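Local coordinates for protein chitin deacetylase (Bombyx mori, PDB 5ZNT) that hydrolyses the N-acetamido groups of chitin to give chitosan and acetate, using a zinc-dependent catalytic domain of the carbohydrate esterase 4 family, at residues 123-126 against 127-130; 270-273 against 274-278; 302-305 against 306-310; 315-318 against 319-322. All coordinates share one frame; numbering follows the deposited sequence.

All four contacts are local, each made within one continuous piece of chain, so none closes a long loop and none nests in or crosses another; they follow in series. Interaction 1 lies in the middle of helix 117-134, beside the zinc site. Interaction 2 forms where strand 265-270 of the parallel sheet turns into helix 271-276, also near the metal. Interaction 3 starts helix 303-311, just after strand 298-300 of the same sheet, and interaction 4 builds the short helix 316-319 and the turn after it. Of these, interactions 3 and 4 touch: the ring of F322 packs on Q308 and W309, joining the consecutive helices 303-311 and 316-319.

Interaction 1. Residues 123-126 against 127-130; sequences EMAG and MRVI
Three backbone bonds of 3.0 Å, from R128 N to M124 O, V129 N to A125 O and I130 N to G126 O, join residues 123-126 to 127-130 within one helix, while M127 N reaches E123 O only weakly, at 3.3 Å, where a pi-type turn widens the coil. The R128 side chain runs straight to CD and then bends (chi3 59°), which brings its guanidinium obliquely past A125, with NH2 4.1 Å from A125 CB. A water lies in the guanidinium plane at its edge: it accepts from R128 NE at 2.8 Å and donates to A125 O at 2.7 Å. A125 O is thus gripped twice, by this water and by V129 N. R128 is further fixed by a bond from NH1 to Q164 O and a cation-pi contact with F166. Close by, I130 lays CG1 against G126 O at 3.3 Å, its CG1 standing beside the backbone N (chi1 -61°). E123 points elsewhere, OE2 bonding T104 OG1 next to the zinc ligand H105. Around this turn, M124, M127 and R128 pack on V100 of strand 97-100, M127 and I130 on Y85 of helix 85-93, and E123 on F111 and W112 of helix 109-113.

Interaction 2. Residues 270-273 against 274-278; sequences HAAW and LKNNP
H270, whose O lies 3.6 Å from L274 N, occupies the N-cap position of helix 271-276; its ring turns off toward the metal, ND1 bonding D235 OD1 while the side chain packs on the zinc ligand D46. A271 follows, its O accepting from K275 N at 2.8 Å and its methyl resting on L55 and Y56 of helix 53-59. A272 O takes N276 N at 2.7 Å, and the N276 side chain folds back over the same carbonyl. W273 carries most of the side-chain contact. Its O receives N277 ND2 at 2.8 Å, a nearly straight bond (172°) that meets a lone pair in the carbonyl plane and lies in the N277 amide plane too. With CG anti to the backbone N (chi1 -176°), the indole lies so that the same ND2 stands 4.1 Å above its plane, toward the rim, and CZ3 meets L274 CD2 at 3.8 Å. F280 stacks on this ring and F246 meets it edge-to-face. With an alanine here, L274 CD2 would probably lose its aromatic surface and F280 and F246 their shared partner. A strand of the parallel sheet thus passes directly into a short helix beside the zinc site, consistent with the distorted beta/alpha barrel of family 4 carbohydrate esterases.

Interaction 3. Residues 302-305 against 306-310; sequences TMTQ and VIQWV
Q308 reaches back along the helix and lays its carboxamide against T304, CD 3.9 Å from T304 CG2, and beside the stem of Q305, with OE1 3.6 Å from Q305 CG. Its CG stands beside the backbone N (chi1 -75°) and the chain is extended beyond it, which carries the amide back toward the start of the helix; its plane is 20° from that of the Q305 amide. Of the T304 side chain it is the methyl that meets the amide, while T304 O lies 3.4 Å from Q308 CG; OG1 bonds E97 OE2. An alanine in place of Q308 is likely to leave T304 CG2 and Q305 CG without this cover and to open a gap beside P324, on which the glutamine also packs.

Q305 also forms a capping box with the N-cap residue T302: Q305 N donates to T302 OG1 at 3.0 Å, and T302 N to Q305 OE1, also at 3.0 Å, from 38° above the carbonyl plane. Q305 NE2 makes a weak bond to P324 O. Along the backbone, V306 N donates to T302 O and W309 N to Q305 O, each at 3.1 Å; Q305 O also accepts from W325 NE1. The Q305 amide is held through its oxygen by the helix start, the Q308 side chain adds van der Waals contact to T304 and Q305, and reciprocal capping satisfies two backbone N-H groups.

Interaction 4. Residues 315-318 against 319-322; sequences TVTE and AKNF
E318 begins its contact with the following residues at CB, 3.3 Å from A319 N, and then turns back on its own segment. CG stands beside the backbone N (chi1 -61°) and the chain is extended through CD, which carries the carboxylate to the start of the short helix. There OE1 accepts from T315 N at 2.9 Å, met on its anti side and 26° out of the carboxylate plane, while OE2 faces R314 NH2 in a long, weak ion pair. The favour is returned by E318 N, which donates to T315 OG1 at 3.2 Å in a nearly straight bond, completing a capping box with T315 as N-cap.

Across the segments, A319 N donates to T315 O at 2.8 Å and more weakly to V316 O. At the far end, E318 O accepts from N321 N at 3.2 Å, the donor standing 45° above the carbonyl plane, as the chain leaves the helix in a type I turn from A319 to F322. K320 bends at chi3 and rests CE 3.5 Å from T317 O. The A319 methyl packs on P37 and Y299, and F322 meets W325 edge-to-face. The carboxylate would probably be stabilised by the N-H groups at the start of this short, weakly bonded turn, and its bond to T315 N makes E318 the acceptor for one N-H while T315 OG1 serves the other.

Interaction 1. Residues 123-126 against 127-130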
loop_
_atom_site.group_PDB
_atom_site.type_symbol
_atom_site.label_atom_id
_atom_site.label_comp_id
_atom_site.label_asym_id
_atom_site.label_seq_id
_atom_site.Cartn_x
_atom_site.Cartn_y
_atom_site.Cartn_z
ATOM N N GLU A 123 -5.418 3.101 -16.631
ATOM C CA GLU A 123 -4.336 2.441 -15.902
ATOM C C GLU A 123 -4.840 1.801 -14.615
ATOM O O GLU A 123 -4.505 0.656 -14.321
ATOM C CB GLU A 123 -3.218 3.439 -15.583
ATOM C CG GLU A 123 -2.369 3.849 -16.805
ATOM C CD GLU A 123 -1.362 2.766 -17.181
ATOM O OE1 GLU A 123 -1.407 1.674 -16.585
ATOM O OE2 GLU A 123 -0.510 3.003 -18.055
ATOM N N MET A 124 -5.631 2.532 -13.820
ATOM C CA MET A 124 -5.926 2.070 -12.461
ATOM C C MET A 124 -7.253 1.323 -12.389
ATOM O O MET A 124 -7.317 0.225 -11.826
ATOM C CB MET A 124 -5.908 3.264 -11.484
ATOM C CG MET A 124 -4.504 3.936 -11.402
ATOM S SD MET A 124 -3.230 2.713 -11.016
ATOM C CE MET A 124 -1.838 3.821 -10.839
ATOM N N ALA A 125 -8.328 1.901 -12.938
ATOM C CA ALA A 125 -9.583 1.154 -12.979
ATOM C C ALA A 125 -9.454 -0.069 -13.881
ATOM O O ALA A 125 -10.054 -1.110 -13.597
ATOM C CB ALA A 125 -10.734 2.046 -13.450
ATOM N N GLY A 126 -8.681 0.041 -14.963
ATOM C CA GLY A 126 -8.410 -1.124 -15.789
ATOM C C GLY A 126 -7.709 -2.227 -15.024
ATOM O O GLY A 126 -8.080 -3.397 -15.117
ATOM N N MET A 127 -6.684 -1.868 -14.239
ATOM C CA MET A 127 -5.984 -2.885 -13.463
ATOM C C MET A 127 -6.919 -3.522 -12.444
ATOM O O MET A 127 -6.845 -4.735 -12.202
ATOM C CB MET A 127 -4.759 -2.290 -12.757
ATOM C CG MET A 127 -3.958 -3.304 -11.930
ATOM S SD MET A 127 -3.457 -4.782 -12.901
ATOM C CE MET A 127 -2.686 -5.814 -11.648
ATOM N N ARG A 128 -7.811 -2.728 -11.838
ATOM C CA ARG A 128 -8.820 -3.319 -10.951
ATOM C C ARG A 128 -9.682 -4.345 -11.688
ATOM O O ARG A 128 -10.016 -5.406 -11.137
ATOM C CB ARG A 128 -9.700 -2.225 -10.329
ATOM C CG ARG A 128 -10.814 -2.787 -9.388
ATOM C CD ARG A 128 -11.603 -1.644 -8.688
ATOM N NE ARG A 128 -12.223 -0.766 -9.670
ATOM C CZ ARG A 128 -12.758 0.414 -9.377
ATOM N NH1 ARG A 128 -12.750 0.850 -8.126
ATOM N NH2 ARG A 128 -13.299 1.156 -10.334
ATOM N N VAL A 129 -10.063 -4.049 -12.930
ATOM C CA VAL A 129 -10.858 -5.011 -13.705
ATOM C C VAL A 129 -10.076 -6.307 -13.926
ATOM O O VAL A 129 -10.614 -7.413 -13.772
ATOM C CB VAL A 129 -11.283 -4.379 -15.044
ATOM C CG1 VAL A 129 -11.686 -5.459 -16.077
ATOM C CG2 VAL A 129 -12.413 -3.360 -14.833
ATOM N N ILE A 130 -8.800 -6.191 -14.299
ATOM C CA ILE A 130 -7.974 -7.377 -14.520
ATOM C C ILE A 130 -7.928 -8.241 -13.271
ATOM O O ILE A 130 -8.143 -9.466 -13.321
ATOM C CB ILE A 130 -6.557 -6.965 -14.966
ATOM C CG1 ILE A 130 -6.625 -6.178 -16.279
ATOM C CG2 ILE A 130 -5.652 -8.208 -15.121
ATOM C CD1 ILE A 130 -5.248 -5.669 -16.758
HETATM O O HOH W 1 -12.524 -0.855 -12.420
#

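Interaction 2. Residues 270-273 against 274-278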
loop_
_atom_site.group_PDB
_atom_site.type_symbol
_atom_site.label_atom_id
_atom_site.label_comp_id
_atom_site.label_asym_id
_atom_site.label_seq_id
_atom_site.Cartn_x
_atom_site.Cartn_y
_atom_site.Cartn_z
ATOM N N HIS A 270 10.034 -3.445 -2.180
ATOM C CA HIS A 270 10.029 -4.303 -3.362
ATOM C C HIS A 270 10.578 -5.650 -2.943
ATOM O O HIS A 270 11.636 -5.713 -2.310
ATOM C CB HIS A 270 10.887 -3.739 -4.491
ATOM C CG HIS A 270 10.387 -2.438 -5.014
ATOM N ND1 HIS A 270 10.769 -1.230 -4.474
ATOM C CD2 HIS A 270 9.520 -2.149 -6.016
ATOM C CE1 HIS A 270 10.174 -0.250 -5.133
ATOM N NE2 HIS A 270 9.416 -0.780 -6.076
ATOM N N ALA A 271 9.858 -6.716 -3.296
ATOM C CA ALA A 271 10.291 -8.061 -2.934
ATOM C C ALA A 271 11.727 -8.315 -3.358
ATOM O O ALA A 271 12.507 -8.915 -2.608
ATOM C CB ALA A 271 9.373 -9.096 -3.579
ATOM N N ALA A 272 12.102 -7.865 -4.558
ATOM C CA ALA A 272 13.431 -8.189 -5.070
ATOM C C ALA A 272 14.533 -7.654 -4.149
ATOM O O ALA A 272 15.590 -8.278 -4.001
ATOM C CB ALA A 272 13.583 -7.630 -6.488
ATOM N N TRP A 273 14.308 -6.486 -3.537
ATOM C CA TRP A 273 15.283 -5.915 -2.611
ATOM C C TRP A 273 15.518 -6.839 -1.417
ATOM O O TRP A 273 16.663 -7.053 -1.007
ATOM C CB TRP A 273 14.805 -4.535 -2.164
ATOM C CG TRP A 273 15.756 -3.750 -1.267
ATOM C CD1 TRP A 273 16.787 -2.927 -1.667
ATOM C CD2 TRP A 273 15.746 -3.702 0.170
ATOM N NE1 TRP A 273 17.403 -2.369 -0.565
ATOM C CE2 TRP A 273 16.793 -2.831 0.571
ATOM C CE3 TRP A 273 14.950 -4.302 1.157
ATOM C CZ2 TRP A 273 17.059 -2.548 1.913
ATOM C CZ3 TRP A 273 15.219 -4.025 2.482
ATOM C CH2 TRP A 273 16.270 -3.155 2.852
ATOM N N LEU A 274 14.445 -7.430 -0.870
ATOM C CA LEU A 274 14.600 -8.409 0.208
ATOM C C LEU A 274 15.215 -9.704 -0.306
ATOM O O LEU A 274 16.084 -10.293 0.345
ATOM C CB LEU A 274 13.242 -8.709 0.855
ATOM C CG LEU A 274 12.674 -7.596 1.722
ATOM C CD1 LEU A 274 11.200 -7.869 2.095
ATOM C CD2 LEU A 274 13.559 -7.381 2.991
ATOM N N LYS A 275 14.769 -10.170 -1.466
ATOM C CA LYS A 275 15.240 -11.450 -1.973
ATOM C C LYS A 275 16.706 -11.387 -2.378
ATOM O O LYS A 275 17.470 -12.326 -2.121
ATOM C CB LYS A 275 14.378 -11.897 -3.148
ATOM C CG LYS A 275 14.741 -13.301 -3.593
ATOM C CD LYS A 275 13.768 -13.843 -4.586
ATOM C CE LYS A 275 14.115 -15.270 -4.924
ATOM N NZ LYS A 275 13.238 -15.743 -6.008
ATOM N N ASN A 276 17.124 -10.289 -3.003
ATOM C CA ASN A 276 18.486 -10.221 -3.509
ATOM C C ASN A 276 19.502 -9.930 -2.418
ATOM O O ASN A 276 20.707 -10.026 -2.670
ATOM C CB ASN A 276 18.596 -9.165 -4.621
ATOM C CG ASN A 276 17.727 -9.501 -5.841
ATOM O OD1 ASN A 276 17.183 -10.604 -5.960
ATOM N ND2 ASN A 276 17.598 -8.551 -6.745
ATOM N N ASN A 277 19.048 -9.586 -1.215
ATOM C CA ASN A 277 19.925 -9.245 -0.098
ATOM C C ASN A 277 19.530 -10.091 1.105
ATOM O O ASN A 277 18.843 -9.604 2.008
ATOM C CB ASN A 277 19.832 -7.759 0.246
ATOM C CG ASN A 277 20.249 -6.842 -0.906
ATOM O OD1 ASN A 277 21.446 -6.626 -1.117
ATOM N ND2 ASN A 277 19.263 -6.260 -1.624
ATOM N N PRO A 278 19.935 -11.359 1.146
ATOM C CA PRO A 278 19.570 -12.213 2.297
ATOM C C PRO A 278 19.769 -11.600 3.689
ATOM O O PRO A 278 18.947 -11.870 4.581
ATOM C CB PRO A 278 20.458 -13.447 2.099
ATOM C CG PRO A 278 20.599 -13.559 0.623
ATOM C CD PRO A 278 20.612 -12.134 0.087
#

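Interaction 3. Residues 302-305 against 306-310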
loop_
_atom_site.group_PDB
_atom_site.type_symbol
_atom_site.label_atom_id
_atom_site.label_comp_id
_atom_site.label_asym_id
_atom_site.label_seq_id
_atom_site.Cartn_x
_atom_site.Cartn_y
_atom_site.Cartn_z
ATOM N N THR A 302 -3.318 -4.303 7.092
ATOM C CA THR A 302 -3.425 -3.773 5.737
ATOM C C THR A 302 -3.735 -2.280 5.767
ATOM O O THR A 302 -4.121 -1.711 6.794
ATOM C CB THR A 302 -4.517 -4.491 4.953
ATOM O OG1 THR A 302 -5.798 -4.111 5.468
ATOM C CG2 THR A 302 -4.372 -6.010 5.062
ATOM N N MET A 303 -3.620 -1.650 4.598
ATOM C CA MET A 303 -3.969 -0.233 4.489
ATOM C C MET A 303 -5.446 -0.008 4.756
ATOM O O MET A 303 -5.826 0.943 5.447
ATOM C CB MET A 303 -3.616 0.292 3.103
ATOM C CG MET A 303 -2.211 0.006 2.700
ATOM S SD MET A 303 -1.156 1.243 3.420
ATOM C CE MET A 303 -0.723 2.100 1.983
ATOM N N THR A 304 -6.306 -0.838 4.151
ATOM C CA THR A 304 -7.734 -0.732 4.419
ATOM C C THR A 304 -8.013 -0.859 5.914
ATOM O O THR A 304 -8.868 -0.149 6.455
ATOM C CB THR A 304 -8.501 -1.798 3.633
ATOM O OG1 THR A 304 -8.480 -1.464 2.242
ATOM C CG2 THR A 304 -9.979 -1.907 4.099
ATOM N N GLN A 305 -7.273 -1.735 6.605
ATOM C CA GLN A 305 -7.486 -1.905 8.040
ATOM C C GLN A 305 -7.075 -0.661 8.831
ATOM O O GLN A 305 -7.670 -0.381 9.880
ATOM C CB GLN A 305 -6.737 -3.144 8.531
ATOM C CG GLN A 305 -7.495 -4.411 8.195
ATOM C CD GLN A 305 -6.715 -5.676 8.419
ATOM O OE1 GLN A 305 -5.502 -5.655 8.644
ATOM N NE2 GLN A 305 -7.416 -6.802 8.383
ATOM N N VAL A 306 -6.080 0.094 8.357
ATOM C CA VAL A 306 -5.772 1.370 9.000
ATOM C C VAL A 306 -6.974 2.301 8.900
ATOM O O VAL A 306 -7.418 2.882 9.899
ATOM C CB VAL A 306 -4.515 2.016 8.391
ATOM C CG1 VAL A 306 -4.301 3.416 9.003
ATOM C CG2 VAL A 306 -3.299 1.167 8.655
ATOM N N ILE A 307 -7.529 2.440 7.693
ATOM C CA ILE A 307 -8.679 3.319 7.495
ATOM C C ILE A 307 -9.858 2.871 8.357
ATOM O O ILE A 307 -10.593 3.699 8.904
ATOM C CB ILE A 307 -9.054 3.377 5.999
ATOM C CG1 ILE A 307 -7.923 4.023 5.195
ATOM C CG2 ILE A 307 -10.379 4.134 5.786
ATOM C CD1 ILE A 307 -8.116 3.951 3.650
ATOM N N GLN A 308 -10.052 1.557 8.505
ATOM C CA GLN A 308 -11.158 1.076 9.325
ATOM C C GLN A 308 -10.964 1.468 10.788
ATOM O O GLN A 308 -11.930 1.842 11.469
ATOM C CB GLN A 308 -11.308 -0.437 9.164
ATOM C CG GLN A 308 -11.933 -0.818 7.833
ATOM C CD GLN A 308 -11.825 -2.293 7.554
ATOM O OE1 GLN A 308 -10.808 -2.918 7.855
ATOM N NE2 GLN A 308 -12.879 -2.865 6.990
ATOM N N TRP A 309 -9.720 1.443 11.272
ATOM C CA TRP A 309 -9.444 1.920 12.625
ATOM C C TRP A 309 -9.668 3.425 12.739
ATOM O O TRP A 309 -10.260 3.895 13.718
ATOM C CB TRP A 309 -8.015 1.572 13.029
ATOM C CG TRP A 309 -7.691 1.914 14.469
ATOM C CD1 TRP A 309 -7.714 1.059 15.537
ATOM C CD2 TRP A 309 -7.301 3.193 14.989
ATOM N NE1 TRP A 309 -7.372 1.728 16.692
ATOM C CE2 TRP A 309 -7.117 3.038 16.384
ATOM C CE3 TRP A 309 -7.098 4.451 14.416
ATOM C CZ2 TRP A 309 -6.736 4.096 17.212
ATOM C CZ3 TRP A 309 -6.721 5.504 15.239
ATOM C CH2 TRP A 309 -6.536 5.316 16.623
ATOM N N VAL A 310 -9.189 4.200 11.761
ATOM C CA VAL A 310 -9.403 5.651 11.786
ATOM C C VAL A 310 -10.884 5.967 11.870
ATOM O O VAL A 310 -11.295 6.941 12.514
ATOM C CB VAL A 310 -8.753 6.313 10.555
ATOM C CG1 VAL A 310 -9.171 7.788 10.441
ATOM C CG2 VAL A 310 -7.244 6.215 10.649
#

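Interaction 4. Residues 315-318 against 319-322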
loop_
_atom_site.group_PDB
_atom_site.type_symbol
_atom_site.label_atom_id
_atom_site.label_comp_id
_atom_site.label_asym_id
_atom_site.label_seq_id
_atom_site.Cartn_x
_atom_site.Cartn_y
_atom_site.Cartn_z
ATOM N N THR A 315 -8.890 1.569 21.358
ATOM C CA THR A 315 -7.708 1.531 22.199
ATOM C C THR A 315 -7.012 0.183 22.057
ATOM O O THR A 315 -7.568 -0.782 21.516
ATOM C CB THR A 315 -8.076 1.739 23.671
ATOM O OG1 THR A 315 -8.754 0.567 24.143
ATOM C CG2 THR A 315 -8.982 2.960 23.846
ATOM N N VAL A 316 -5.788 0.111 22.590
ATOM C CA VAL A 316 -5.057 -1.154 22.583
ATOM C C VAL A 316 -5.915 -2.264 23.162
ATOM O O VAL A 316 -5.949 -3.383 22.632
ATOM C CB VAL A 316 -3.733 -1.021 23.357
ATOM C CG1 VAL A 316 -3.050 -2.388 23.489
ATOM C CG2 VAL A 316 -2.813 0.006 22.696
ATOM N N THR A 317 -6.635 -1.977 24.257
ATOM C CA THR A 317 -7.431 -3.029 24.884
ATOM C C THR A 317 -8.591 -3.449 23.992
ATOM O O THR A 317 -8.865 -4.644 23.839
ATOM C CB THR A 317 -7.947 -2.579 26.251
ATOM O OG1 THR A 317 -6.859 -2.060 27.032
ATOM C CG2 THR A 317 -8.542 -3.759 26.975
ATOM N N GLU A 318 -9.276 -2.483 23.385
ATOM C CA GLU A 318 -10.375 -2.818 22.495
ATOM C C GLU A 318 -9.901 -3.470 21.197
ATOM O O GLU A 318 -10.678 -4.198 20.565
ATOM C CB GLU A 318 -11.179 -1.556 22.193
ATOM C CG GLU A 318 -11.790 -0.915 23.443
ATOM C CD GLU A 318 -12.219 0.508 23.196
ATOM O OE1 GLU A 318 -11.610 1.148 22.312
ATOM O OE2 GLU A 318 -13.160 0.985 23.869
ATOM N N ALA A 319 -8.652 -3.227 20.787
ATOM C CA ALA A 319 -8.206 -3.693 19.474
ATOM C C ALA A 319 -8.249 -5.213 19.351
ATOM O O ALA A 319 -8.437 -5.735 18.241
ATOM C CB ALA A 319 -6.789 -3.177 19.197
ATOM N N LYS A 320 -8.118 -5.931 20.471
ATOM C CA LYS A 320 -8.081 -7.391 20.441
ATOM C C LYS A 320 -9.341 -7.993 19.840
ATOM O O LYS A 320 -9.287 -9.085 19.265
ATOM C CB LYS A 320 -7.886 -7.944 21.853
ATOM C CG LYS A 320 -6.460 -7.875 22.341
ATOM C CD LYS A 320 -6.323 -8.376 23.782
ATOM C CE LYS A 320 -7.105 -7.478 24.754
ATOM N NZ LYS A 320 -6.868 -7.804 26.192
ATOM N N ASN A 321 -10.487 -7.326 19.979
ATOM C CA ASN A 321 -11.737 -7.870 19.464
ATOM C C ASN A 321 -12.338 -6.996 18.370
ATOM O O ASN A 321 -13.516 -7.151 18.034
ATOM C CB ASN A 321 -12.742 -8.081 20.605
ATOM C CG ASN A 321 -12.869 -6.867 21.500
ATOM O OD1 ASN A 321 -13.341 -5.813 21.075
ATOM N ND2 ASN A 321 -12.415 -6.998 22.739
ATOM N N PHE A 322 -11.546 -6.087 17.801
ATOM C CA PHE A 322 -11.984 -5.259 16.679
ATOM C C PHE A 322 -12.208 -6.142 15.452
ATOM O O PHE A 322 -11.262 -6.737 14.920
ATOM C CB PHE A 322 -10.933 -4.185 16.417
ATOM C CG PHE A 322 -11.376 -3.105 15.481
ATOM C CD1 PHE A 322 -12.652 -2.565 15.569
ATOM C CD2 PHE A 322 -10.503 -2.617 14.506
ATOM C CE1 PHE A 322 -13.053 -1.546 14.708
ATOM C CE2 PHE A 322 -10.890 -1.600 13.647
ATOM C CZ PHE A 322 -12.164 -1.061 13.743
#